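Local coordinates for N-acetylglucosaminidase (Paenibacillus barengoltzii, PDB 6INX), which probably hydrolyses N-acetylglucosamine-containing glycans as a family 18 glycoside hydrolase of endo-beta-N-acetylglucosaminidase type, at residues M183-R188 and G233-S238. Numbering follows the deposited sequence.
Sequences MTYDMR and GAAFYS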
loop_
_atom_site.group_PDB
_atom_site.type_symbol
_atom_site.label_atom_id
_atom_site.label_comp_id
_atom_site.label_asym_id
_atom_site.label_seq_id
_atom_site.Cartn_x
_atom_site.Cartn_y
_atom_site.Cartn_z
ATOM N N MET A 183 3.884 15.257 3.397
ATOM C CA MET A 183 3.125 15.439 2.164
ATOM C C MET A 183 1.926 14.491 2.198
ATOM O O MET A 183 1.886 13.454 1.529
ATOM C CB MET A 183 4.015 15.199 0.953
ATOM C CG MET A 183 4.987 16.360 0.701
ATOM S SD MET A 183 5.983 16.141 -0.783
ATOM C CE MET A 183 6.977 14.768 -0.230
ATOM N N THR A 184 0.938 14.868 3.019
ATOM C CA THR A 184 -0.295 14.084 3.164
ATOM C C THR A 184 -1.277 14.414 2.032
ATOM O O THR A 184 -2.427 14.816 2.232
ATOM C CB THR A 184 -0.902 14.234 4.558
ATOM O OG1 THR A 184 -1.146 15.619 4.847
ATOM C CG2 THR A 184 0.022 13.650 5.618
ATOM N N TYR A 185 -0.775 14.229 0.814
ATOM C CA TYR A 185 -1.525 14.360 -0.423
ATOM C C TYR A 185 -0.845 13.454 -1.438
ATOM O O TYR A 185 0.272 12.975 -1.214
ATOM C CB TYR A 185 -1.655 15.821 -0.901
ATOM C CG TYR A 185 -0.414 16.684 -0.849
ATOM C CD1 TYR A 185 0.635 16.486 -1.728
ATOM C CD2 TYR A 185 -0.305 17.719 0.076
ATOM C CE1 TYR A 185 1.765 17.293 -1.692
ATOM C CE2 TYR A 185 0.822 18.542 0.110
ATOM C CZ TYR A 185 1.850 18.311 -0.769
ATOM O OH TYR A 185 2.978 19.106 -0.752
ATOM N N ASP A 186 -1.526 13.210 -2.560
ATOM C CA ASP A 186 -1.117 12.147 -3.497
ATOM C C ASP A 186 -0.934 10.813 -2.774
ATOM O O ASP A 186 -0.148 9.966 -3.209
ATOM C CB ASP A 186 0.168 12.474 -4.274
ATOM C CG ASP A 186 0.092 13.767 -5.035
ATOM O OD1 ASP A 186 -1.008 14.152 -5.471
ATOM O OD2 ASP A 186 1.165 14.399 -5.201
ATOM N N MET A 187 -1.636 10.620 -1.651
ATOM C CA MET A 187 -1.435 9.397 -0.873
ATOM C C MET A 187 -1.997 8.185 -1.588
ATOM O O MET A 187 -1.556 7.055 -1.326
ATOM C CB MET A 187 -2.048 9.524 0.523
ATOM C CG MET A 187 -1.253 10.484 1.425
ATOM S SD MET A 187 -1.798 10.563 3.138
ATOM C CE MET A 187 -3.361 11.432 2.936
ATOM N N ARG A 188 -2.969 8.418 -2.460
ATOM C CA ARG A 188 -3.453 7.483 -3.461
ATOM C C ARG A 188 -3.444 8.256 -4.765
ATOM O O ARG A 188 -3.982 9.364 -4.831
ATOM C CB ARG A 188 -4.880 7.050 -3.134
ATOM C CG ARG A 188 -4.958 6.320 -1.803
ATOM C CD ARG A 188 -6.397 6.188 -1.294
ATOM N NE ARG A 188 -6.383 5.485 -0.017
ATOM C CZ ARG A 188 -5.998 6.010 1.147
ATOM N NH1 ARG A 188 -5.589 7.273 1.220
ATOM N NH2 ARG A 188 -5.984 5.259 2.243
ATOM N N GLY A 233 -0.257 18.208 5.466
ATOM C CA GLY A 233 -0.445 18.705 4.110
ATOM C C GLY A 233 -1.896 18.788 3.677
ATOM O O GLY A 233 -2.698 17.888 3.966
ATOM N N ALA A 234 -2.209 19.862 2.948
ATOM C CA ALA A 234 -3.476 20.072 2.266
ATOM C C ALA A 234 -3.209 20.278 0.786
ATOM O O ALA A 234 -2.189 20.856 0.394
ATOM C CB ALA A 234 -4.212 21.313 2.798
ATOM N N ALA A 235 -4.135 19.816 -0.038
ATOM C CA ALA A 235 -3.973 19.848 -1.480
ATOM C C ALA A 235 -5.021 20.771 -2.074
ATOM O O ALA A 235 -6.214 20.610 -1.805
ATOM C CB ALA A 235 -4.128 18.447 -2.071
ATOM N N PHE A 236 -4.576 21.718 -2.897
ATOM C CA PHE A 236 -5.475 22.595 -3.643
ATOM C C PHE A 236 -5.825 22.033 -5.023
ATOM O O PHE A 236 -6.138 22.797 -5.948
ATOM C CB PHE A 236 -4.865 23.997 -3.774
ATOM C CG PHE A 236 -4.807 24.794 -2.489
ATOM C CD1 PHE A 236 -5.110 24.243 -1.254
ATOM C CD2 PHE A 236 -4.412 26.127 -2.536
ATOM C CE1 PHE A 236 -5.043 25.015 -0.092
ATOM C CE2 PHE A 236 -4.348 26.895 -1.382
ATOM C CZ PHE A 236 -4.651 26.344 -0.171
ATOM N N TYR A 237 -5.800 20.709 -5.180
ATOM C CA TYR A 237 -6.029 20.064 -6.471
ATOM C C TYR A 237 -6.506 18.645 -6.191
ATOM O O TYR A 237 -6.426 18.154 -5.059
ATOM C CB TYR A 237 -4.740 20.027 -7.315
ATOM C CG TYR A 237 -3.729 19.127 -6.656
ATOM C CD1 TYR A 237 -2.936 19.599 -5.626
ATOM C CD2 TYR A 237 -3.632 17.776 -7.000
ATOM C CE1 TYR A 237 -2.048 18.774 -4.958
ATOM C CE2 TYR A 237 -2.742 16.946 -6.348
ATOM C CZ TYR A 237 -1.961 17.452 -5.328
ATOM O OH TYR A 237 -1.097 16.629 -4.665
ATOM N N SER A 238 -6.953 17.974 -7.247
ATOM C CA SER A 238 -7.561 16.657 -7.131
ATOM C C SER A 238 -6.701 15.555 -7.741
ATOM O O SER A 238 -5.805 15.792 -8.549
ATOM C CB SER A 238 -8.939 16.646 -7.800
ATOM O OG SER A 238 -8.851 16.800 -9.209
#
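Thr184 and Gly233 meet at the C-terminal ends of two neighbouring parallel strands of the TIM barrel, 179-183 and 230-235, where segment 183-188 leaves the barrel and 233-238 runs on into strand 237-241 of the antiparallel insertion sheet. Met183 to Asp186 form the Met-Thr-Tyr-Asp sequence that lines the substrate cleft in family 18 relatives, and the contact probably holds it against the neighbouring strand. Gly233 N donates to Thr184 OG1 over 2.8 Å, the angle at the hydrogen a bent 142°, so that a side-chain oxygen takes up a strand amide. Thr184 is the centre of an inverse gamma turn, closed by Tyr185 N on Met183 O. Its chi1 of 56° places OG1 between its own backbone N and carbonyl carbon, turned to the strand.

Tyr185 aims its CB at the same strand, and this CB packs on Ala235 CB at 3.8 Å. The ring then slants past the backbone, with CD2 3.7 Å from Ala234 O and Gly233 C near its edge, while Met183 CA lies over the ring centre. Met322 and Trp324 of strand 320-324 also touch the ring. An alanine in place of Tyr185 would probably open a gap between Gly233, Ala234 and Met183 CA, and leave the Tyr237 hydroxyl without the ring it rests against.

Tyr237 crosses Tyr185 at about a right angle, its OH 3.4 Å from Tyr185 CD1. That hydroxyl donates to Asp186 OD1, an oxygen it shares with a salt bridge to Arg239. The carboxylate and the Tyr237 ring are well turned from each other. Tyr237 OH reaches Asp186 OD1 at 2.6 Å from above the carboxylate plane, 48° out of it.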